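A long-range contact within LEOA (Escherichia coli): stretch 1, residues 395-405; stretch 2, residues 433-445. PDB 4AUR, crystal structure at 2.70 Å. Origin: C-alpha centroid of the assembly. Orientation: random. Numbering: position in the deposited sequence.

Stretch 1, residues 395-405: DITRQLSSSES
Stretch 2 (433-445) LKTTILAARDTIG

Two helical segments of LEOA pack nearly antiparallel through a row of aliphatic side chains, flanked by an arginine that binds a serine and a glutamate. Residues 395-405 and 433-445 are α-helical throughout, both within longer helices; their axes approach to 9.5 Å with N-to-C directions 159° apart, burying 574 Å² in total. The register runs in opposite senses, with CA-CA distances of 6.0 Å for Thr397-Arg441, 6.3 Å for Leu400-Ile437 and 5.4 Å for Glu404-Lys434.

Ile396, Leu400, Ile437, Ala440 and Ile444 direct CA-to-CB toward the partner helix, and the four larger residues share the m,t rotamer. Ile396 CG2 meets Ile444 CD1 at 3.3 Å. Leu400 CD1 lies 3.6 Å from Arg441 CA, while Ile437 CG2 approaches Leu400 O to 3.4 Å and Ile437 CD1 reaches Ser403 CB at 3.6 Å.

Arg441 (t,t,p, chi4 180°) starts sideways, but its end comes nearer, lodging among Thr397, Leu400, Ser401 and Glu404. Its NH1 donates a 2.8 Å hydrogen bond to Ser401 OG, near the guanidinium plane; Ser401 (m) in turn donates from OG to Thr397 O at 3.0 Å. Glu404 (t,t) completes a salt bridge, OE1 to Arg441 NH1 at 3.4 Å, while its CG packs against Leu438 CD2 (3.6 Å) and Lys434 CD (3.7 Å).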

# COMPACT_ATOMS: atom_id res chain seq x y z
N ASP A 395 10.06 18.14 -18.49
CA ASP A 395 9.61 16.80 -18.15
C ASP A 395 10.19 16.37 -16.83
O ASP A 395 9.50 15.85 -15.98
CB ASP A 395 9.97 15.76 -19.19
CG ASP A 395 9.23 14.48 -18.95
OD1 ASP A 395 8.02 14.56 -18.66
OD2 ASP A 395 9.84 13.39 -19.03
N ILE A 396 11.47 16.59 -16.66
CA ILE A 396 12.08 16.33 -15.39
C ILE A 396 11.29 17.07 -14.32
O ILE A 396 10.91 16.50 -13.32
CB ILE A 396 13.54 16.79 -15.37
CG1 ILE A 396 14.36 15.86 -16.25
CG2 ILE A 396 14.07 16.76 -13.95
CD1 ILE A 396 15.75 16.34 -16.54
N THR A 397 11.03 18.34 -14.57
CA THR A 397 10.37 19.21 -13.62
C THR A 397 8.93 18.77 -13.41
O THR A 397 8.42 18.86 -12.32
CB THR A 397 10.51 20.68 -14.10
OG1 THR A 397 11.81 21.14 -13.72
CG2 THR A 397 9.45 21.60 -13.53
N ARG A 398 8.28 18.26 -14.43
CA ARG A 398 6.92 17.80 -14.21
C ARG A 398 6.85 16.56 -13.29
O ARG A 398 5.98 16.47 -12.42
CB ARG A 398 6.21 17.52 -15.55
CG ARG A 398 4.90 16.78 -15.38
CD ARG A 398 3.92 16.91 -16.54
NE ARG A 398 2.57 16.55 -16.07
CZ ARG A 398 1.46 16.65 -16.79
NH1 ARG A 398 1.50 17.09 -18.04
NH2 ARG A 398 0.30 16.29 -16.25
N GLN A 399 7.75 15.61 -13.50
CA GLN A 399 7.76 14.35 -12.77
C GLN A 399 8.21 14.50 -11.31
O GLN A 399 7.66 13.87 -10.41
CB GLN A 399 8.70 13.38 -13.47
CG GLN A 399 8.23 12.95 -14.84
CD GLN A 399 6.76 12.66 -14.88
OE1 GLN A 399 6.23 11.90 -14.08
NE2 GLN A 399 6.08 13.26 -15.84
N LEU A 400 9.23 15.32 -11.09
CA LEU A 400 9.66 15.68 -9.73
C LEU A 400 8.50 16.26 -8.95
O LEU A 400 8.35 16.01 -7.75
CB LEU A 400 10.75 16.72 -9.79
CG LEU A 400 12.07 16.23 -10.32
CD1 LEU A 400 13.10 17.34 -10.20
CD2 LEU A 400 12.51 15.00 -9.56
N SER A 401 7.70 17.06 -9.62
CA SER A 401 6.60 17.71 -8.97
C SER A 401 5.49 16.74 -8.65
O SER A 401 4.74 16.99 -7.73
CB SER A 401 6.09 18.87 -9.81
OG SER A 401 7.08 19.89 -9.82
N SER A 402 5.37 15.66 -9.40
CA SER A 402 4.30 14.70 -9.11
C SER A 402 4.72 13.73 -8.01
O SER A 402 3.88 13.11 -7.39
CB SER A 402 3.88 13.94 -10.36
OG SER A 402 4.98 13.24 -10.87
N SER A 403 6.02 13.58 -7.79
CA SER A 403 6.50 12.86 -6.63
C SER A 403 6.27 13.72 -5.39
O SER A 403 5.73 13.24 -4.40
CB SER A 403 7.98 12.53 -6.77
OG SER A 403 8.21 11.71 -7.90
N GLU A 404 6.64 14.99 -5.44
CA GLU A 404 6.40 15.90 -4.33
C GLU A 404 4.94 15.80 -3.90
O GLU A 404 4.62 15.72 -2.72
CB GLU A 404 6.69 17.34 -4.75
CG GLU A 404 6.25 18.38 -3.70
CD GLU A 404 5.98 19.79 -4.24
OE1 GLU A 404 5.83 19.98 -5.49
OE2 GLU A 404 5.91 20.71 -3.39
N SER A 405 4.07 15.82 -4.90
CA SER A 405 2.63 15.88 -4.73
C SER A 405 2.07 14.56 -4.22
O SER A 405 1.07 14.54 -3.54
CB SER A 405 2.01 16.28 -6.07
OG SER A 405 0.61 16.17 -6.09
N LEU A 433 12.14 13.22 2.15
CA LEU A 433 12.30 12.76 0.80
C LEU A 433 11.81 13.84 -0.10
O LEU A 433 12.35 14.05 -1.16
CB LEU A 433 11.49 11.49 0.54
CG LEU A 433 11.77 10.20 1.31
CD1 LEU A 433 10.53 9.31 1.41
CD2 LEU A 433 12.90 9.45 0.64
N LYS A 434 10.75 14.51 0.30
CA LYS A 434 10.25 15.62 -0.49
C LYS A 434 11.37 16.65 -0.68
O LYS A 434 11.60 17.10 -1.78
CB LYS A 434 9.05 16.25 0.20
CG LYS A 434 8.25 17.19 -0.67
CD LYS A 434 6.82 17.36 -0.18
CE LYS A 434 6.70 18.44 0.89
NZ LYS A 434 5.30 18.98 1.00
N THR A 435 12.11 16.97 0.38
CA THR A 435 13.13 18.01 0.34
C THR A 435 14.21 17.79 -0.72
O THR A 435 14.70 18.72 -1.36
CB THR A 435 13.87 18.07 1.68
OG1 THR A 435 12.92 18.16 2.72
CG2 THR A 435 14.79 19.28 1.73
N THR A 436 14.59 16.53 -0.85
CA THR A 436 15.68 16.14 -1.70
C THR A 436 15.23 16.31 -3.14
O THR A 436 15.96 16.83 -3.98
CB THR A 436 16.03 14.70 -1.34
OG1 THR A 436 16.66 14.73 -0.06
CG2 THR A 436 16.98 14.08 -2.32
N ILE A 437 14.02 15.88 -3.41
CA ILE A 437 13.34 16.15 -4.66
C ILE A 437 13.29 17.67 -4.98
O ILE A 437 13.80 18.10 -6.01
CB ILE A 437 11.94 15.48 -4.62
CG1 ILE A 437 12.08 13.99 -4.82
CG2 ILE A 437 11.03 16.00 -5.71
CD1 ILE A 437 10.82 13.23 -4.59
N LEU A 438 12.74 18.49 -4.08
CA LEU A 438 12.56 19.92 -4.36
C LEU A 438 13.84 20.73 -4.51
O LEU A 438 13.84 21.76 -5.16
CB LEU A 438 11.73 20.60 -3.27
CG LEU A 438 10.33 20.07 -2.97
CD1 LEU A 438 9.51 21.21 -2.38
CD2 LEU A 438 9.63 19.53 -4.20
N ALA A 439 14.92 20.31 -3.88
CA ALA A 439 16.19 20.94 -4.13
C ALA A 439 16.73 20.50 -5.49
O ALA A 439 17.50 21.21 -6.11
CB ALA A 439 17.18 20.59 -3.04
N ALA A 440 16.34 19.33 -5.97
CA ALA A 440 16.75 18.92 -7.30
C ALA A 440 15.94 19.66 -8.35
O ALA A 440 16.47 20.03 -9.39
CB ALA A 440 16.60 17.43 -7.48
N ARG A 441 14.66 19.87 -8.09
CA ARG A 441 13.81 20.64 -8.96
C ARG A 441 14.22 22.11 -8.95
O ARG A 441 14.05 22.80 -9.93
CB ARG A 441 12.35 20.51 -8.55
CG ARG A 441 11.39 20.99 -9.61
CD ARG A 441 9.97 21.07 -9.12
NE ARG A 441 9.82 22.14 -8.13
CZ ARG A 441 8.68 22.45 -7.52
NH1 ARG A 441 7.57 21.79 -7.81
NH2 ARG A 441 8.65 23.43 -6.61
N ASP A 442 14.75 22.60 -7.83
CA ASP A 442 15.20 23.97 -7.76
C ASP A 442 16.47 24.19 -8.56
O ASP A 442 16.55 25.16 -9.31
CB ASP A 442 15.42 24.42 -6.31
CG ASP A 442 14.16 24.97 -5.69
OD1 ASP A 442 13.09 24.93 -6.36
OD2 ASP A 442 14.24 25.43 -4.52
N THR A 443 17.45 23.30 -8.39
CA THR A 443 18.67 23.38 -9.14
C THR A 443 18.38 23.34 -10.63
O THR A 443 19.08 23.96 -11.40
CB THR A 443 19.62 22.24 -8.76
OG1 THR A 443 19.78 22.26 -7.35
CG2 THR A 443 20.99 22.42 -9.40
N ILE A 444 17.32 22.65 -11.03
CA ILE A 444 16.96 22.56 -12.45
C ILE A 444 16.23 23.79 -12.99
O ILE A 444 16.39 24.14 -14.16
CB ILE A 444 16.15 21.29 -12.72
CG1 ILE A 444 17.11 20.11 -12.62
CG2 ILE A 444 15.42 21.35 -14.06
CD1 ILE A 444 16.51 18.76 -12.91
N GLY A 445 15.45 24.43 -12.13
CA GLY A 445 14.77 25.66 -12.48
C GLY A 445 15.70 26.87 -12.59
O GLY A 445 15.29 27.90 -13.10